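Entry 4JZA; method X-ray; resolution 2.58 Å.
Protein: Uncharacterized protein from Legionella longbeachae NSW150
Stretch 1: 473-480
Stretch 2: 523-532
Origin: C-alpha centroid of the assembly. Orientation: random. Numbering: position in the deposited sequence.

Stretch 1 473-480: RLYYTQAY
Stretch 2, residues 523-532: DYAGRELFLS

An extended segment, with Leu 474 and Tyr 475 in strand conformation and Thr 477 (phi/psi -69/127) in loop, lies against a helix that begins at Tyr 524 and runs on past Ser 532. Register is set by CA pairs: Tyr 476 to Tyr 524 at 7.6 Å and Thr 477 to Glu 528 at 7.3 Å, so both stretches advance in the same sense. Asp 523 (chi1 t) caps the helix; its OD1 accepts from Gly 526 N at 3.0 Å, while its carbonyl O receives Arg 527 N at 3.0 Å.

Thr 477 is the polar hub, its backbone N and O and its side chain all bonded to the helix, with OG1 also bonded elsewhere in the structure. Its N donates to Glu 528 OE2 (2.9 Å, 162°) and its OG1 donates to Glu 528 OE1 (2.7 Å), so one carboxylate, with an oxygen for each donor, grips both groups. Glu 528 leaves the helix sideways, and its m, m rotamer brings the carboxylate nearer the loop. The carbonyl O of Thr 477 takes two donors from Arg 527, NH1 at 2.8 Å and NH2 at 3.0 Å, lying near the guanidinium plane where the N-H groups point. Arg 527 reaches it in an extended t, t, t conformation, with chi4 at -80°; its NE and NH2 also bond elsewhere in the structure. A long salt bridge, Arg 527 NH1 to Glu 528 OE2 at 3.7 Å, offsets charge between these buried neighbours.

Beside this polar cluster, Leu 474 (t, p) places CD2 over the Tyr 524 ring (chi1 m), 3.7 Å from its centroid, a CH-pi contact. The Tyr 476 ring (chi1 p) meets that of Tyr 524 obliquely, centroids 4.9 Å apart and planes at 49°. Leu 531 (m, t) adds a carbon-carbon contact, its CD1 3.9 Å from Thr 477 CB. Gln 478 points away, its NE2 weakly bonded to Tyr 476 O at 3.3 Å.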

# COMPACT_ATOMS: atom_id res chain seq x y z
N ARG A 473 27.89 11.71 -3.58
CA ARG A 473 28.60 11.10 -4.72
C ARG A 473 27.74 10.04 -5.41
O ARG A 473 26.71 9.67 -4.90
CB ARG A 473 29.90 10.47 -4.20
CG ARG A 473 29.67 9.52 -3.01
CD ARG A 473 30.95 8.83 -2.57
NE ARG A 473 30.68 7.71 -1.67
CZ ARG A 473 30.51 6.44 -2.05
NH1 ARG A 473 30.55 6.08 -3.33
NH2 ARG A 473 30.28 5.50 -1.14
N LEU A 474 28.15 9.54 -6.55
CA LEU A 474 27.46 8.44 -7.17
C LEU A 474 27.72 7.19 -6.36
O LEU A 474 28.81 7.03 -5.83
CB LEU A 474 27.97 8.22 -8.59
CG LEU A 474 27.20 7.19 -9.44
CD1 LEU A 474 25.73 7.53 -9.63
CD2 LEU A 474 27.87 7.03 -10.79
N TYR A 475 26.72 6.30 -6.27
CA TYR A 475 26.90 4.96 -5.66
C TYR A 475 26.59 3.92 -6.72
O TYR A 475 25.56 4.02 -7.39
CB TYR A 475 25.94 4.75 -4.50
CG TYR A 475 26.23 5.56 -3.27
CD1 TYR A 475 25.78 6.88 -3.16
CD2 TYR A 475 26.93 5.00 -2.19
CE1 TYR A 475 26.04 7.63 -2.03
CE2 TYR A 475 27.19 5.75 -1.06
CZ TYR A 475 26.75 7.06 -0.98
OH TYR A 475 27.02 7.81 0.15
N TYR A 476 27.49 2.95 -6.89
CA TYR A 476 27.38 1.96 -7.95
C TYR A 476 28.16 0.71 -7.58
O TYR A 476 28.83 0.69 -6.56
CB TYR A 476 27.91 2.52 -9.27
CG TYR A 476 29.32 3.00 -9.19
CD1 TYR A 476 29.62 4.24 -8.64
CD2 TYR A 476 30.37 2.23 -9.66
CE1 TYR A 476 30.92 4.69 -8.57
CE2 TYR A 476 31.67 2.68 -9.59
CZ TYR A 476 31.93 3.90 -9.05
OH TYR A 476 33.23 4.35 -8.98
N THR A 477 28.03 -0.35 -8.37
CA THR A 477 28.81 -1.54 -8.09
C THR A 477 30.29 -1.28 -8.36
O THR A 477 30.66 -0.86 -9.44
CB THR A 477 28.37 -2.72 -8.96
OG1 THR A 477 26.95 -2.72 -9.09
CG2 THR A 477 28.80 -4.02 -8.35
N GLN A 478 31.12 -1.56 -7.37
CA GLN A 478 32.55 -1.36 -7.49
C GLN A 478 33.17 -2.44 -8.36
O GLN A 478 32.64 -3.53 -8.47
CB GLN A 478 33.20 -1.33 -6.11
CG GLN A 478 32.69 -0.23 -5.20
CD GLN A 478 32.98 1.16 -5.75
OE1 GLN A 478 34.11 1.64 -5.68
NE2 GLN A 478 31.96 1.81 -6.27
N ALA A 479 34.31 -2.13 -8.96
CA ALA A 479 35.03 -3.09 -9.77
C ALA A 479 35.47 -4.26 -8.91
O ALA A 479 35.48 -5.40 -9.35
CB ALA A 479 36.24 -2.43 -10.42
N TYR A 480 35.82 -3.95 -7.67
CA TYR A 480 36.45 -4.88 -6.75
C TYR A 480 35.44 -5.59 -5.84
O TYR A 480 35.82 -6.19 -4.84
CB TYR A 480 37.49 -4.15 -5.91
CG TYR A 480 36.90 -3.11 -4.99
CD1 TYR A 480 36.49 -3.44 -3.71
CD2 TYR A 480 36.75 -1.79 -5.40
CE1 TYR A 480 35.94 -2.50 -2.86
CE2 TYR A 480 36.20 -0.84 -4.56
CZ TYR A 480 35.80 -1.20 -3.29
OH TYR A 480 35.25 -0.27 -2.45
N ASP A 523 28.99 5.56 -19.07
CA ASP A 523 27.58 5.14 -18.94
C ASP A 523 27.39 4.20 -17.76
O ASP A 523 27.24 3.03 -17.94
CB ASP A 523 27.12 4.49 -20.26
CG ASP A 523 25.68 3.97 -20.22
OD1 ASP A 523 24.86 4.44 -19.37
OD2 ASP A 523 25.37 3.09 -21.07
N TYR A 524 27.38 4.74 -16.55
CA TYR A 524 27.30 3.92 -15.33
C TYR A 524 25.98 3.18 -15.24
O TYR A 524 25.93 2.10 -14.70
CB TYR A 524 27.42 4.78 -14.07
CG TYR A 524 28.80 5.25 -13.75
CD1 TYR A 524 29.72 4.40 -13.15
CD2 TYR A 524 29.18 6.54 -14.03
CE1 TYR A 524 31.00 4.82 -12.85
CE2 TYR A 524 30.46 6.96 -13.75
CZ TYR A 524 31.35 6.11 -13.16
OH TYR A 524 32.62 6.57 -12.90
N ALA A 525 24.91 3.79 -15.73
CA ALA A 525 23.61 3.15 -15.74
C ALA A 525 23.69 1.90 -16.59
O ALA A 525 23.26 0.82 -16.19
CB ALA A 525 22.53 4.10 -16.26
N GLY A 526 24.25 2.03 -17.77
CA GLY A 526 24.37 0.88 -18.65
C GLY A 526 25.26 -0.19 -18.09
O GLY A 526 25.01 -1.41 -18.29
N ARG A 527 26.30 0.23 -17.40
CA ARG A 527 27.21 -0.73 -16.84
C ARG A 527 26.42 -1.61 -15.89
O ARG A 527 26.54 -2.85 -15.94
CB ARG A 527 28.37 -0.07 -16.13
CG ARG A 527 29.24 -1.04 -15.34
CD ARG A 527 30.58 -0.40 -14.97
NE ARG A 527 31.32 -1.20 -14.02
CZ ARG A 527 31.11 -1.24 -12.71
NH1 ARG A 527 30.16 -0.49 -12.15
NH2 ARG A 527 31.86 -2.04 -11.95
N GLU A 528 25.59 -0.98 -15.04
CA GLU A 528 24.74 -1.72 -14.11
C GLU A 528 23.79 -2.74 -14.75
O GLU A 528 23.57 -3.80 -14.20
CB GLU A 528 23.92 -0.76 -13.25
CG GLU A 528 24.76 0.09 -12.33
CD GLU A 528 25.61 -0.69 -11.34
OE1 GLU A 528 25.20 -1.72 -10.84
OE2 GLU A 528 26.70 -0.27 -11.00
N LEU A 529 23.20 -2.39 -15.87
CA LEU A 529 22.23 -3.23 -16.48
C LEU A 529 22.95 -4.39 -17.07
O LEU A 529 22.43 -5.52 -17.04
CB LEU A 529 21.48 -2.47 -17.56
CG LEU A 529 20.59 -1.33 -17.06
CD1 LEU A 529 19.99 -0.65 -18.27
CD2 LEU A 529 19.48 -1.82 -16.17
N PHE A 530 24.16 -4.12 -17.60
CA PHE A 530 25.00 -5.19 -18.12
C PHE A 530 25.53 -6.11 -17.03
O PHE A 530 25.49 -7.33 -17.18
CB PHE A 530 26.16 -4.66 -18.95
CG PHE A 530 25.83 -4.52 -20.39
CD1 PHE A 530 25.84 -5.60 -21.20
CD2 PHE A 530 25.50 -3.29 -20.93
CE1 PHE A 530 25.52 -5.48 -22.53
CE2 PHE A 530 25.19 -3.14 -22.26
CZ PHE A 530 25.21 -4.25 -23.07
N LEU A 531 25.99 -5.56 -15.92
CA LEU A 531 26.36 -6.40 -14.82
C LEU A 531 25.21 -7.24 -14.39
O LEU A 531 25.39 -8.41 -14.22
CB LEU A 531 26.83 -5.59 -13.65
CG LEU A 531 28.15 -4.88 -13.90
CD1 LEU A 531 28.40 -4.04 -12.68
CD2 LEU A 531 29.31 -5.84 -14.15
N SER A 532 24.00 -6.67 -14.23
CA SER A 532 22.88 -7.45 -13.69
C SER A 532 22.42 -8.50 -14.73
O SER A 532 22.16 -9.65 -14.39
CB SER A 532 21.75 -6.54 -13.11
OG SER A 532 20.97 -5.91 -14.11